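Probable acetyltransferase (Thermus thermophilus, PDB 3EXN) probably transfers an acetyl group from acetyl-coenzyme A, which it binds, to an acceptor, as a member of the GNAT (GCN5-related N-acetyltransferase) family. Local coordinates at residues L94-D99 against R103-Q108; K133-F138 against T154-P159; L81-P84 against A89-S92. All blocks are in the same frame, centred on the assembly; numbering follows the deposited sequence.

Interactions 1 and 2 both line the acetyl-CoA pocket, their centres about 15 Å apart: the first holds the diphosphate, pantetheine arm and acetyl oxygen, while the helix of the second packs against the cofactor from diphosphate to acetyl methyl. They meet where F137 CZ lies 3.8 Å from G106 C. Interaction 3 is the hairpin end of strand 89-96, whose later residues serve interaction 1; these two centres are about 20 Å apart, with no direct touch beyond the shared strand. Interaction 3 reaches interaction 2 (centres about 14 Å apart) through L91 CD2, 3.6 Å from F138 CE1, and through W155, whose CZ3 is 3.7 Å from T90 CG2 and CH2 3.7 Å from Y83 CE2.

Interaction 1: residues L94-D99 against R103-Q108; sequences LLIRED and RGLGRQ. With ACO (acetyl coenzyme *a), chain C.
I96 presses its longer branch onto the first turn of helix 105-115. With CG1 anti to the carbonyl carbon (chi1 -57°), the branch runs toward the helix: CG1 is 3.8 Å from G106 N, and CD1 ends 4.0 Å from L105 CB. L94 joins it, its CD2 methyl resting near G106 O. G106 has no side chain, which leaves room for the bound acetyl-CoA: a CB there would collide with its O6A. Replacing I96 with alanine would probably open a gap between the strand and G106 and L105, leaving the helix start less firmly seated. Residues Q101 to G106 fit the Q/R-x-x-G-x-G/A signature of GNAT enzymes, the pyrophosphate loop that leads from strand to helix in this beta-alpha-beta unit. Backbone amides of this loop and of the first helical turn grip the diphosphate: G104 N reaches O1A at 2.8 Å, G106 N reaches O5A at 2.8 Å, and R107 N reaches O2A at 2.9 Å. The helix N-terminus would be expected to favour this negative charge. Strand 89-96 treats the pantetheine arm much like a neighbouring strand: I96 N meets O9P at 2.8 Å in a nearly straight bond (172°), and L94 O accepts from N4P. L94 N also donates to the acetyl carbonyl O at 2.8 Å, which would probably polarise the thioester. Past I96 the chain leaves the helix; R97 and the exposed residue D99 do not touch 103-108 and pair with each other instead, side-on, with R97 NE 3.0 Å from D99 OD1 and NH2 bonded to OD2.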
loop_
_atom_site.group_PDB
_atom_site.type_symbol
_atom_site.label_atom_id
_atom_site.label_comp_id
_atom_site.label_asym_id
_atom_site.label_seq_id
_atom_site.Cartn_x
_atom_site.Cartn_y
_atom_site.Cartn_z
ATOM N N LEU A 94 -1.927 -0.546 0.049
ATOM C CA LEU A 94 -2.006 0.915 0.156
ATOM C C LEU A 94 -2.969 1.235 1.324
ATOM O O LEU A 94 -4.125 0.854 1.325
ATOM C CB LEU A 94 -2.529 1.519 -1.147
ATOM C CG LEU A 94 -2.788 3.034 -1.160
ATOM C CD1 LEU A 94 -1.578 3.950 -0.737
ATOM C CD2 LEU A 94 -3.314 3.474 -2.547
ATOM N N LEU A 95 -2.445 1.876 2.341
ATOM C CA LEU A 95 -3.212 2.187 3.516
ATOM C C LEU A 95 -3.074 3.695 3.852
ATOM O O LEU A 95 -1.975 4.201 3.968
ATOM C CB LEU A 95 -2.733 1.302 4.685
ATOM C CG LEU A 95 -3.355 1.584 6.067
ATOM C CD1 LEU A 95 -4.873 1.552 5.982
ATOM C CD2 LEU A 95 -2.871 0.526 7.087
ATOM N N ILE A 96 -4.194 4.386 3.993
ATOM C CA ILE A 96 -4.210 5.753 4.549
ATOM C C ILE A 96 -4.778 5.643 5.950
ATOM O O ILE A 96 -5.825 5.004 6.189
ATOM C CB ILE A 96 -5.064 6.723 3.670
ATOM C CG1 ILE A 96 -4.582 6.770 2.214
ATOM C CG2 ILE A 96 -5.142 8.130 4.307
ATOM C CD1 ILE A 96 -3.124 7.273 2.073
ATOM N N ARG A 97 -4.074 6.255 6.907
ATOM C CA ARG A 97 -4.465 6.256 8.301
ATOM C C ARG A 97 -5.907 6.756 8.404
ATOM O O ARG A 97 -6.302 7.714 7.721
ATOM C CB ARG A 97 -3.525 7.189 9.083
ATOM C CG ARG A 97 -3.136 6.738 10.443
ATOM C CD ARG A 97 -2.132 7.707 11.046
ATOM N NE ARG A 97 -2.763 8.942 11.530
ATOM C CZ ARG A 97 -2.094 9.978 12.039
ATOM N NH1 ARG A 97 -0.765 9.958 12.125
ATOM N NH2 ARG A 97 -2.763 11.030 12.512
ATOM N N GLU A 98 -6.663 6.142 9.302
ATOM C CA GLU A 98 -8.100 6.188 9.232
ATOM C C GLU A 98 -8.623 7.621 9.409
ATOM O O GLU A 98 -9.570 8.023 8.718
ATOM C CB GLU A 98 -8.667 5.241 10.284
ATOM C CG GLU A 98 -10.024 4.714 9.991
ATOM C CD GLU A 98 -10.397 3.561 10.916
ATOM O OE1 GLU A 98 -9.705 2.523 10.943
ATOM O OE2 GLU A 98 -11.418 3.711 11.573
ATOM N N ASP A 99 -7.972 8.415 10.270
ATOM C CA ASP A 99 -8.343 9.827 10.417
ATOM C C ASP A 99 -8.011 10.754 9.240
ATOM O O ASP A 99 -8.424 11.912 9.258
ATOM C CB ASP A 99 -7.805 10.442 11.719
ATOM C CG ASP A 99 -6.288 10.411 11.827
ATOM O OD1 ASP A 99 -5.588 9.893 10.932
ATOM O OD2 ASP A 99 -5.789 10.880 12.871
ATOM N N ARG A 103 -9.703 12.318 1.607
ATOM C CA ARG A 103 -9.190 13.659 1.298
ATOM C C ARG A 103 -8.305 13.595 0.053
ATOM O O ARG A 103 -7.569 14.519 -0.226
ATOM C CB ARG A 103 -8.353 14.235 2.444
ATOM C CG ARG A 103 -8.911 14.001 3.841
ATOM C CD ARG A 103 -8.188 14.846 4.901
ATOM N NE ARG A 103 -6.745 14.967 4.637
ATOM C CZ ARG A 103 -5.937 15.852 5.229
ATOM N NH1 ARG A 103 -4.653 15.898 4.920
ATOM N NH2 ARG A 103 -6.411 16.700 6.131
ATOM N N GLY A 104 -8.373 12.502 -0.683
ATOM C CA GLY A 104 -7.571 12.336 -1.882
ATOM C C GLY A 104 -6.150 11.853 -1.712
ATOM O O GLY A 104 -5.414 11.774 -2.716
ATOM N N LEU A 105 -5.741 11.502 -0.497
ATOM C CA LEU A 105 -4.354 11.082 -0.278
ATOM C C LEU A 105 -4.004 9.710 -0.909
ATOM O O LEU A 105 -2.863 9.516 -1.377
ATOM C CB LEU A 105 -4.023 11.089 1.192
ATOM C CG LEU A 105 -4.132 12.421 1.912
ATOM C CD1 LEU A 105 -3.957 12.207 3.373
ATOM C CD2 LEU A 105 -3.100 13.487 1.429
ATOM N N GLY A 106 -4.989 8.810 -0.987
ATOM C CA GLY A 106 -4.801 7.484 -1.607
ATOM C C GLY A 106 -4.487 7.679 -3.075
ATOM O O GLY A 106 -3.504 7.104 -3.598
ATOM N N ARG A 107 -5.274 8.534 -3.736
ATOM C CA ARG A 107 -5.031 8.799 -5.155
ATOM C C ARG A 107 -3.662 9.477 -5.387
ATOM O O ARG A 107 -2.921 9.122 -6.292
ATOM C CB ARG A 107 -6.150 9.680 -5.775
ATOM C CG ARG A 107 -5.801 10.044 -7.217
ATOM C CD ARG A 107 -6.920 10.790 -7.978
ATOM N NE ARG A 107 -6.422 11.287 -9.264
ATOM C CZ ARG A 107 -6.216 10.550 -10.371
ATOM N NH1 ARG A 107 -6.467 9.237 -10.406
ATOM N NH2 ARG A 107 -5.755 11.136 -11.479
ATOM N N GLN A 108 -3.316 10.419 -4.536
ATOM C CA GLN A 108 -2.054 11.144 -4.686
ATOM C C GLN A 108 -0.867 10.165 -4.542
ATOM O O GLN A 108 0.105 10.260 -5.320
ATOM C CB GLN A 108 -1.927 12.274 -3.661
ATOM C CG GLN A 108 -0.728 13.205 -3.978
ATOM C CD GLN A 108 -0.482 14.287 -2.951
ATOM O OE1 GLN A 108 -1.391 14.727 -2.208
ATOM N NE2 GLN A 108 0.747 14.708 -2.887
HETATM O O5B ACO C . -10.310 8.642 -3.114
HETATM P P1A ACO C . -9.220 9.103 -1.962
HETATM O O1A ACO C . -9.898 10.141 -1.068
HETATM O O2A ACO C . -7.870 9.269 -2.641
HETATM O O3A ACO C . -9.145 7.704 -1.130
HETATM P P2A ACO C . -8.344 7.518 0.235
HETATM O O4A ACO C . -9.419 7.278 1.300
HETATM O O5A ACO C . -7.400 8.664 0.506
HETATM O O6A ACO C . -7.557 6.124 -0.154
HETATM C CBP ACO C . -7.827 3.730 0.402
HETATM C CCP ACO C . -8.218 4.899 -0.521
HETATM C CDP ACO C . -6.344 3.506 0.174
HETATM C CEP ACO C . -8.570 2.448 0.035
HETATM C CAP ACO C . -8.105 4.107 1.883
HETATM O OAP ACO C . -9.523 4.329 2.101
HETATM C C9P ACO C . -7.690 3.035 2.871
HETATM O O9P ACO C . -6.581 3.030 3.387
HETATM N N8P ACO C . -8.604 2.115 3.171
HETATM C C7P ACO C . -8.386 1.062 4.181
HETATM C C6P ACO C . -7.247 0.103 3.840
HETATM C C5P ACO C . -7.481 -0.571 2.496
HETATM O O5P ACO C . -8.599 -1.022 2.167
HETATM N N4P ACO C . -6.402 -0.634 1.700
HETATM C C3P ACO C . -6.460 -1.263 0.400
HETATM C C2P ACO C . -6.100 -2.727 0.475
HETATM S S1P ACO C . -6.104 -3.523 -1.138
HETATM C C ACO C . -4.589 -2.957 -1.638
HETATM O O ACO C . -3.963 -2.239 -0.902
HETATM C CH3 ACO C . -4.028 -3.350 -2.992
#

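Interaction 2: residues K133-F138 against T154-P159; sequences KAKAFF and TWYVRP. With ACO (acetyl coenzyme *a), chain C.
The Y156 ring points its hydroxyl at the aliphatic stem of K135, and the two side chains cross at about a right angle. K135 CG lies oblique to the ring, and the contact concentrates on the phenol oxygen: Y156 OH is 3.2 Å from K135 CG and 3.2 Å from K135 CD, with K135 CB also close by. On the helix, the F137 ring carries acetyl-CoA over one face, where the CCP carbon sits 3.6 Å above the plane, offset toward the rim; the cofactor's O5B lies at the ring edge, in plane. F138 receives CD2 of F137 over the centre of one face, and its CZ is 3.6 Å from the acetyl methyl CH3, which approaches obliquely. Helix 132-140, which lines the acetyl-CoA pocket of the GNAT fold, thus splits its work. F137 and F138 face the cofactor with A134 and K133, whose CE comes within 3.3 Å of OAP, whereas K135 turns to the strand. The lysine chain is extended beyond CG, which carries its ammonium past the phenol as far as T154. There K135 NZ makes a weak hydrogen bond of 3.4 Å to T154 OG1, which stands beside the backbone N of T154 (chi1 -49°). Most of the touching atoms are the lysine's methylenes against the phenol. Strand 153-159 lies between strands 122-128 and 144-148, antiparallel to both, pairing its backbone with A125 and V127 on one side and with R144, V146 and K147 on the other. F143 meets the F138 ring edge-to-face, and R158 forms a salt bridge to E111 of helix 105-115, tying the end of the strand to that helix.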
loop_
_atom_site.group_PDB
_atom_site.type_symbol
_atom_site.label_atom_id
_atom_site.label_comp_id
_atom_site.label_asym_id
_atom_site.label_seq_id
_atom_site.Cartn_x
_atom_site.Cartn_y
_atom_site.Cartn_z
ATOM N N LYS A 133 -15.230 -1.613 -0.839
ATOM C CA LYS A 133 -14.725 -0.223 -0.821
ATOM C C LYS A 133 -13.360 -0.025 -1.481
ATOM O O LYS A 133 -13.133 0.992 -2.187
ATOM C CB LYS A 133 -14.629 0.275 0.618
ATOM C CG LYS A 133 -13.508 1.328 0.884
ATOM C CD LYS A 133 -13.393 1.594 2.399
ATOM C CE LYS A 133 -12.220 2.490 2.796
ATOM N NZ LYS A 133 -12.479 3.225 4.090
ATOM N N ALA A 134 -12.427 -0.938 -1.202
ATOM C CA ALA A 134 -11.104 -0.904 -1.836
ATOM C C ALA A 134 -11.235 -1.233 -3.322
ATOM O O ALA A 134 -10.592 -0.622 -4.163
ATOM C CB ALA A 134 -10.108 -1.899 -1.134
ATOM N N LYS A 135 -12.072 -2.219 -3.642
ATOM C CA LYS A 135 -12.310 -2.571 -5.050
ATOM C C LYS A 135 -12.895 -1.391 -5.828
ATOM O O LYS A 135 -12.467 -1.083 -6.970
ATOM C CB LYS A 135 -13.225 -3.799 -5.127
ATOM C CG LYS A 135 -12.660 -5.027 -4.404
ATOM C CD LYS A 135 -13.655 -6.209 -4.527
ATOM C CE LYS A 135 -13.038 -7.509 -4.025
ATOM N NZ LYS A 135 -14.033 -8.634 -4.010
ATOM N N ALA A 136 -13.851 -0.695 -5.237
ATOM C CA ALA A 136 -14.425 0.517 -5.874
ATOM C C ALA A 136 -13.340 1.616 -6.088
ATOM O O ALA A 136 -13.286 2.260 -7.155
ATOM C CB ALA A 136 -15.609 1.050 -5.034
ATOM N N PHE A 137 -12.460 1.804 -5.090
ATOM C CA PHE A 137 -11.369 2.778 -5.215
ATOM C C PHE A 137 -10.453 2.482 -6.395
ATOM O O PHE A 137 -10.161 3.376 -7.214
ATOM C CB PHE A 137 -10.536 2.826 -3.933
ATOM C CG PHE A 137 -9.265 3.625 -4.068
ATOM C CD1 PHE A 137 -9.272 5.010 -3.985
ATOM C CD2 PHE A 137 -8.058 2.984 -4.280
ATOM C CE1 PHE A 137 -8.085 5.739 -4.107
ATOM C CE2 PHE A 137 -6.878 3.699 -4.411
ATOM C CZ PHE A 137 -6.902 5.092 -4.323
ATOM N N PHE A 138 -9.950 1.251 -6.456
ATOM C CA PHE A 138 -9.031 0.867 -7.532
ATOM C C PHE A 138 -9.662 0.963 -8.903
ATOM O O PHE A 138 -8.998 1.404 -9.845
ATOM C CB PHE A 138 -8.354 -0.511 -7.270
ATOM C CG PHE A 138 -7.266 -0.448 -6.198
ATOM C CD1 PHE A 138 -6.025 0.141 -6.461
ATOM C CD2 PHE A 138 -7.505 -0.952 -4.918
ATOM C CE1 PHE A 138 -5.052 0.240 -5.443
ATOM C CE2 PHE A 138 -6.541 -0.851 -3.915
ATOM C CZ PHE A 138 -5.328 -0.251 -4.174
ATOM N N THR A 154 -8.498 -10.937 -4.708
ATOM C CA THR A 154 -8.975 -10.474 -6.042
ATOM C C THR A 154 -7.924 -9.633 -6.726
ATOM O O THR A 154 -7.349 -8.758 -6.094
ATOM C CB THR A 154 -10.268 -9.616 -5.980
ATOM O OG1 THR A 154 -11.235 -10.276 -5.172
ATOM C CG2 THR A 154 -10.852 -9.397 -7.410
ATOM N N TRP A 155 -7.698 -9.884 -8.022
ATOM C CA TRP A 155 -6.652 -9.205 -8.787
ATOM C C TRP A 155 -7.223 -8.185 -9.786
ATOM O O TRP A 155 -8.214 -8.459 -10.460
ATOM C CB TRP A 155 -5.811 -10.230 -9.547
ATOM C CG TRP A 155 -4.926 -11.024 -8.642
ATOM C CD1 TRP A 155 -5.268 -12.136 -7.915
ATOM C CD2 TRP A 155 -3.581 -10.732 -8.316
ATOM N NE1 TRP A 155 -4.202 -12.559 -7.173
ATOM C CE2 TRP A 155 -3.146 -11.723 -7.408
ATOM C CE3 TRP A 155 -2.685 -9.736 -8.715
ATOM C CZ2 TRP A 155 -1.869 -11.737 -6.885
ATOM C CZ3 TRP A 155 -1.410 -9.754 -8.208
ATOM C CH2 TRP A 155 -1.011 -10.752 -7.297
ATOM N N TYR A 156 -6.520 -7.050 -9.876
ATOM C CA TYR A 156 -6.820 -5.920 -10.788
ATOM C C TYR A 156 -5.527 -5.430 -11.461
ATOM O O TYR A 156 -4.435 -5.623 -10.928
ATOM C CB TYR A 156 -7.403 -4.769 -9.976
ATOM C CG TYR A 156 -8.702 -5.087 -9.311
ATOM C CD1 TYR A 156 -9.923 -4.760 -9.905
ATOM C CD2 TYR A 156 -8.720 -5.709 -8.046
ATOM C CE1 TYR A 156 -11.143 -5.075 -9.287
ATOM C CE2 TYR A 156 -9.929 -6.031 -7.431
ATOM C CZ TYR A 156 -11.143 -5.719 -8.067
ATOM O OH TYR A 156 -12.351 -6.010 -7.451
ATOM N N VAL A 157 -5.647 -4.724 -12.600
ATOM C CA VAL A 157 -4.473 -4.238 -13.339
ATOM C C VAL A 157 -4.726 -2.903 -14.060
ATOM O O VAL A 157 -5.846 -2.637 -14.554
ATOM C CB VAL A 157 -3.966 -5.270 -14.389
ATOM C CG1 VAL A 157 -4.972 -5.449 -15.553
ATOM C CG2 VAL A 157 -2.556 -4.893 -14.871
ATOM N N ARG A 158 -3.666 -2.092 -14.138
ATOM C CA ARG A 158 -3.679 -0.841 -14.935
ATOM C C ARG A 158 -2.422 -0.700 -15.777
ATOM O O ARG A 158 -1.313 -0.705 -15.253
ATOM C CB ARG A 158 -3.782 0.368 -14.010
ATOM C CG ARG A 158 -3.964 1.708 -14.766
ATOM C CD ARG A 158 -4.216 2.843 -13.825
ATOM N NE ARG A 158 -2.990 3.281 -13.172
ATOM C CZ ARG A 158 -2.914 4.251 -12.257
ATOM N NH1 ARG A 158 -4.004 4.923 -11.857
ATOM N NH2 ARG A 158 -1.728 4.554 -11.728
ATOM N N PRO A 159 -2.575 -0.506 -17.107
ATOM C CA PRO A 159 -1.365 -0.343 -17.902
ATOM C C PRO A 159 -0.673 0.966 -17.578
ATOM O O PRO A 159 -1.336 1.930 -17.187
ATOM C CB PRO A 159 -1.896 -0.302 -19.348
ATOM C CG PRO A 159 -3.242 0.333 -19.202
ATOM C CD PRO A 159 -3.790 -0.217 -17.892
HETATM O O5B ACO C . -10.310 8.642 -3.114
HETATM P P1A ACO C . -9.220 9.103 -1.962
HETATM O O1A ACO C . -9.898 10.141 -1.068
HETATM O O2A ACO C . -7.870 9.269 -2.641
HETATM O O3A ACO C . -9.145 7.704 -1.130
HETATM P P2A ACO C . -8.344 7.518 0.235
HETATM O O4A ACO C . -9.419 7.278 1.300
HETATM O O5A ACO C . -7.400 8.664 0.506
HETATM O O6A ACO C . -7.557 6.124 -0.154
HETATM C CBP ACO C . -7.827 3.730 0.402
HETATM C CCP ACO C . -8.218 4.899 -0.521
HETATM C CDP ACO C . -6.344 3.506 0.174
HETATM C CEP ACO C . -8.570 2.448 0.035
HETATM C CAP ACO C . -8.105 4.107 1.883
HETATM O OAP ACO C . -9.523 4.329 2.101
HETATM C C9P ACO C . -7.690 3.035 2.871
HETATM O O9P ACO C . -6.581 3.030 3.387
HETATM N N8P ACO C . -8.604 2.115 3.171
HETATM C C7P ACO C . -8.386 1.062 4.181
HETATM C C6P ACO C . -7.247 0.103 3.840
HETATM C C5P ACO C . -7.481 -0.571 2.496
HETATM O O5P ACO C . -8.599 -1.022 2.167
HETATM N N4P ACO C . -6.402 -0.634 1.700
HETATM C C3P ACO C . -6.460 -1.263 0.400
HETATM C C2P ACO C . -6.100 -2.727 0.475
HETATM S S1P ACO C . -6.104 -3.523 -1.138
HETATM C C ACO C . -4.589 -2.957 -1.638
HETATM O O ACO C . -3.963 -2.239 -0.902
HETATM C CH3 ACO C . -4.028 -3.350 -2.992
#

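Interaction 3: residues L81-P84 against A89-S92; sequences LGYP and ATLS
T90 OG1 donates a short hydrogen bond of 2.7 Å to Y83 O, joining a strand side chain to the backbone of the turn before it. The hydroxyl comes in from above the carbonyl plane, 54° out of it, with an angle of 118° at the oxygen. T90 places it there by setting OG1 beside its own backbone N (chi1 -65°). T90 OG1 also lies near the plane of the Y83 ring, 3.7 Å from the edge atom CD2, and 3.5 Å from P84 CD. The hydroxyl thus touches a carbonyl, an aromatic edge and a proline ring. P84 follows a cis peptide bond, and its CB packs 4.0 Å above one face of the Y83 ring, toward the rim. G82 takes positive phi at the bend, a backbone shape in which a CB would crowd the carbonyl O of L81. Across the base of the bend, L81 and A89 form an antiparallel non-hydrogen-bonded pair, their CA atoms 4.2 Å apart. Their side chains share one face of the sheet, where L81 CD2 touches A89 CB at 3.8 Å. These are the closing residues of a beta hairpin, in which strand 72-81 turns through a loop into strand 89-96. Backbone bonds of G82 with D88 and of T90 with K80 flank the L81-A89 pair. On its other side A89 bonds through its backbone to R122 and Y124, where strand 122-128 lies parallel to strand 89-96, while Y124 touches both P84 and T90.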
loop_
_atom_site.group_PDB
_atom_site.type_symbol
_atom_site.label_atom_id
_atom_site.label_comp_id
_atom_site.label_asym_id
_atom_site.label_seq_id
_atom_site.Cartn_x
_atom_site.Cartn_y
_atom_site.Cartn_z
ATOM N N LEU A 81 8.325 -5.005 -7.482
ATOM C CA LEU A 81 8.686 -5.018 -8.909
ATOM C C LEU A 81 9.012 -6.457 -9.350
ATOM O O LEU A 81 9.637 -7.215 -8.613
ATOM C CB LEU A 81 9.897 -4.110 -9.147
ATOM C CG LEU A 81 9.845 -2.663 -8.649
ATOM C CD1 LEU A 81 11.184 -1.930 -8.960
ATOM C CD2 LEU A 81 8.637 -1.971 -9.303
ATOM N N GLY A 82 8.645 -6.825 -10.581
ATOM C CA GLY A 82 9.040 -8.121 -11.110
ATOM C C GLY A 82 8.080 -9.248 -10.742
ATOM O O GLY A 82 8.412 -10.429 -10.948
ATOM N N TYR A 83 6.901 -8.888 -10.227
ATOM C CA TYR A 83 5.833 -9.836 -9.908
ATOM C C TYR A 83 4.532 -9.267 -10.522
ATOM O O TYR A 83 4.225 -8.099 -10.311
ATOM C CB TYR A 83 5.661 -10.046 -8.384
ATOM C CG TYR A 83 4.710 -11.183 -8.078
ATOM C CD1 TYR A 83 5.165 -12.485 -7.942
ATOM C CD2 TYR A 83 3.361 -10.964 -8.007
ATOM C CE1 TYR A 83 4.270 -13.528 -7.732
ATOM C CE2 TYR A 83 2.485 -11.979 -7.816
ATOM C CZ TYR A 83 2.928 -13.256 -7.658
ATOM O OH TYR A 83 1.986 -14.255 -7.457
ATOM N N PRO A 84 3.738 -10.095 -11.220
ATOM C CA PRO A 84 3.854 -11.522 -11.430
ATOM C C PRO A 84 4.887 -11.880 -12.487
ATOM O O PRO A 84 5.387 -13.024 -12.504
ATOM C CB PRO A 84 2.448 -11.944 -11.900
ATOM C CG PRO A 84 1.809 -10.706 -12.422
ATOM C CD PRO A 84 2.470 -9.544 -11.750
ATOM N N ALA A 89 4.788 -4.905 -12.054
ATOM C CA ALA A 89 4.860 -4.579 -10.611
ATOM C C ALA A 89 3.511 -4.888 -9.999
ATOM O O ALA A 89 2.508 -4.863 -10.697
ATOM C CB ALA A 89 5.216 -3.077 -10.399
ATOM N N THR A 90 3.468 -5.077 -8.661
ATOM C CA THR A 90 2.203 -5.369 -7.998
ATOM C C THR A 90 2.199 -4.600 -6.718
ATOM O O THR A 90 3.169 -4.640 -5.958
ATOM C CB THR A 90 2.046 -6.873 -7.668
ATOM O OG1 THR A 90 1.975 -7.636 -8.871
ATOM C CG2 THR A 90 0.806 -7.170 -6.802
ATOM N N LEU A 91 1.104 -3.893 -6.496
ATOM C CA LEU A 91 0.855 -3.195 -5.241
ATOM C C LEU A 91 0.130 -4.204 -4.318
ATOM O O LEU A 91 -0.971 -4.685 -4.629
ATOM C CB LEU A 91 -0.007 -1.911 -5.492
ATOM C CG LEU A 91 -0.422 -1.057 -4.268
ATOM C CD1 LEU A 91 0.754 -0.321 -3.786
ATOM C CD2 LEU A 91 -1.558 -0.076 -4.725
ATOM N N SER A 92 0.748 -4.517 -3.162
ATOM C CA SER A 92 0.167 -5.434 -2.156
ATOM C C SER A 92 -0.551 -4.747 -1.012
ATOM O O SER A 92 -1.400 -5.353 -0.383
ATOM C CB SER A 92 1.258 -6.378 -1.581
ATOM O OG SER A 92 2.241 -5.674 -0.829
#